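Local coordinates for protein NAD-dependent epimerase/dehydratase (Methanobrevibacter ruminantium, PDB 6DNT) that probably interconverts UDP-N-acetylglucosamine and its C4 epimer with the help of bound NAD, and also binds the bacterial cell-wall intermediate UDP-N-acetylmuramic acid, at residues F283-D288 with E330-T335. Residues are numbered along the deposited sequence; the frame is centred on the assembly and turned at random.
Sequences FEIISD and EQLRET
L332 reaches from helix 328-341 to I285 and I286 on helix 279-289, a small apolar helix-helix contact within the extended short-chain dehydrogenase/reductase fold, where the C-terminal helix meets a helix of the substrate-binding part. Its CB points at the neighbouring helix, and CG, anti to the carbonyl carbon (chi1 -75°), carries the two methyls across the gap. CD1 does most of the touching: it lies 3.6 Å from I285 CG2 and 3.9 Å from I286 CG1, so that one methyl meets two consecutive residues of the facing helix. CD2 adds a looser approach to I286 CG1 at 4.2 Å. The leucine crosses both isoleucines at about a right angle. Both isoleucines have the same first torsion, yet they offer different branches, I285 its CG2 methyl and I286 the CG1 methylene. No hydrogen bond joins the segments, and with the nearest CA atoms, those of I286 and L332, 7.3 Å apart, the association rests on these branched side chains.

Further out, I286 also packs on F225, I226 and I229 of helix 221-230, while L332 touches F208 at the end of strand 199-208, tying the pair to the central sheet. T335, one turn after Q331, packs on I226 and F208 as well. Its hydroxyl turns back along its own helix: OG1 donates to Q331 O at 2.8 Å, tilted 35° from the carbonyl plane, while T335 N reaches the same oxygen from the opposite face.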
loop_
_atom_site.group_PDB
_atom_site.type_symbol
_atom_site.label_atom_id
_atom_site.label_comp_id
_atom_site.label_asym_id
_atom_site.label_seq_id
_atom_site.Cartn_x
_atom_site.Cartn_y
_atom_site.Cartn_z
ATOM N N PHE A 283 28.173 -6.595 -20.073
ATOM C CA PHE A 283 29.386 -5.835 -20.306
ATOM C C PHE A 283 30.079 -6.289 -21.602
ATOM O O PHE A 283 30.558 -5.458 -22.375
ATOM C CB PHE A 283 30.339 -5.957 -19.127
ATOM C CG PHE A 283 31.663 -5.356 -19.405
ATOM C CD1 PHE A 283 31.802 -3.977 -19.418
ATOM C CD2 PHE A 283 32.746 -6.156 -19.734
ATOM C CE1 PHE A 283 33.019 -3.390 -19.728
ATOM C CE2 PHE A 283 33.962 -5.574 -20.035
ATOM C CZ PHE A 283 34.097 -4.201 -20.023
ATOM N N GLU A 284 30.128 -7.598 -21.826
ATOM C CA GLU A 284 30.724 -8.140 -23.058
ATOM C C GLU A 284 30.004 -7.614 -24.277
ATOM O O GLU A 284 30.636 -7.209 -25.249
ATOM C CB GLU A 284 30.646 -9.659 -23.111
ATOM C CG GLU A 284 31.509 -10.384 -22.114
ATOM C CD GLU A 284 31.325 -11.900 -22.166
ATOM O OE1 GLU A 284 31.865 -12.559 -21.254
ATOM O OE2 GLU A 284 30.665 -12.434 -23.102
ATOM N N ILE A 285 28.676 -7.655 -24.236
ATOM C CA ILE A 285 27.879 -7.242 -25.383
ATOM C C ILE A 285 28.044 -5.752 -25.663
ATOM O O ILE A 285 28.243 -5.364 -26.808
ATOM C CB ILE A 285 26.389 -7.607 -25.214
ATOM C CG1 ILE A 285 26.219 -9.121 -25.218
ATOM C CG2 ILE A 285 25.558 -6.985 -26.323
ATOM C CD1 ILE A 285 24.839 -9.577 -24.774
ATOM N N ILE A 286 27.965 -4.919 -24.626
ATOM C CA ILE A 286 28.137 -3.475 -24.790
ATOM C C ILE A 286 29.556 -3.146 -25.286
ATOM O O ILE A 286 29.721 -2.293 -26.169
ATOM C CB ILE A 286 27.785 -2.703 -23.495
ATOM C CG1 ILE A 286 26.264 -2.751 -23.296
ATOM C CG2 ILE A 286 28.273 -1.255 -23.565
ATOM C CD1 ILE A 286 25.784 -2.119 -22.003
ATOM N N SER A 287 30.564 -3.821 -24.734
ATOM C CA SER A 287 31.944 -3.638 -25.203
ATOM C C SER A 287 32.098 -4.015 -26.673
ATOM O O SER A 287 32.793 -3.314 -27.405
ATOM C CB SER A 287 32.926 -4.424 -24.340
ATOM O OG SER A 287 32.925 -3.905 -23.025
ATOM N N ASP A 288 31.442 -5.087 -27.102
ATOM C CA ASP A 288 31.454 -5.483 -28.520
ATOM C C ASP A 288 30.797 -4.442 -29.409
ATOM O O ASP A 288 31.366 -4.046 -30.439
ATOM C CB ASP A 288 30.779 -6.839 -28.728
ATOM C CG ASP A 288 31.601 -7.997 -28.187
ATOM O OD1 ASP A 288 32.818 -7.824 -27.960
ATOM O OD2 ASP A 288 31.031 -9.096 -27.997
ATOM N N GLU A 330 20.446 -4.502 -31.494
ATOM C CA GLU A 330 19.888 -3.364 -32.231
ATOM C C GLU A 330 19.443 -2.255 -31.276
ATOM O O GLU A 330 19.725 -1.078 -31.504
ATOM C CB GLU A 330 18.721 -3.807 -33.123
ATOM C CG GLU A 330 18.247 -2.728 -34.089
ATOM C CD GLU A 330 17.377 -3.233 -35.235
ATOM O OE1 GLU A 330 17.124 -4.452 -35.346
ATOM O OE2 GLU A 330 16.941 -2.389 -36.046
ATOM N N GLN A 331 18.780 -2.648 -30.190
ATOM C CA GLN A 331 18.332 -1.691 -29.169
ATOM C C GLN A 331 19.495 -1.019 -28.448
ATOM O O GLN A 331 19.478 0.195 -28.208
ATOM C CB GLN A 331 17.418 -2.379 -28.159
ATOM C CG GLN A 331 16.105 -2.842 -28.781
ATOM C CD GLN A 331 15.394 -3.898 -27.976
ATOM O OE1 GLN A 331 15.889 -4.350 -26.948
ATOM N NE2 GLN A 331 14.221 -4.303 -28.444
ATOM N N LEU A 332 20.518 -1.807 -28.134
ATOM C CA LEU A 332 21.738 -1.244 -27.560
ATOM C C LEU A 332 22.436 -0.288 -28.528
ATOM O O LEU A 332 22.917 0.755 -28.119
ATOM C CB LEU A 332 22.712 -2.346 -27.113
ATOM C CG LEU A 332 22.386 -3.101 -25.836
ATOM C CD1 LEU A 332 23.435 -4.185 -25.650
ATOM C CD2 LEU A 332 22.352 -2.162 -24.636
ATOM N N ARG A 333 22.463 -0.621 -29.818
ATOM C CA ARG A 333 23.061 0.288 -30.808
ATOM C C ARG A 333 22.335 1.635 -30.857
ATOM O O ARG A 333 22.957 2.684 -30.862
ATOM C CB ARG A 333 23.138 -0.376 -32.194
ATOM C CG ARG A 333 24.219 -1.443 -32.257
ATOM C CD ARG A 333 24.369 -2.086 -33.631
ATOM N NE ARG A 333 25.321 -3.199 -33.566
ATOM C CZ ARG A 333 26.654 -3.075 -33.482
ATOM N NH1 ARG A 333 27.248 -1.881 -33.463
ATOM N NH2 ARG A 333 27.406 -4.170 -33.406
ATOM N N GLU A 334 21.009 1.593 -30.825
ATOM C CA GLU A 334 20.196 2.809 -30.778
ATOM C C GLU A 334 20.453 3.626 -29.508
ATOM O O GLU A 334 20.513 4.845 -29.542
ATOM C CB GLU A 334 18.711 2.424 -30.893
ATOM C CG GLU A 334 17.779 3.543 -31.300
ATOM C CD GLU A 334 16.465 3.020 -31.874
ATOM O OE1 GLU A 334 16.381 2.874 -33.118
ATOM O OE2 GLU A 334 15.526 2.725 -31.097
ATOM N N THR A 335 20.627 2.935 -28.382
ATOM C CA THR A 335 20.937 3.575 -27.108
ATOM C C THR A 335 22.313 4.249 -27.138
ATOM O O THR A 335 22.463 5.398 -26.737
ATOM C CB THR A 335 20.847 2.535 -25.971
ATOM O OG1 THR A 335 19.551 1.933 -26.003
ATOM C CG2 THR A 335 21.103 3.154 -24.614
#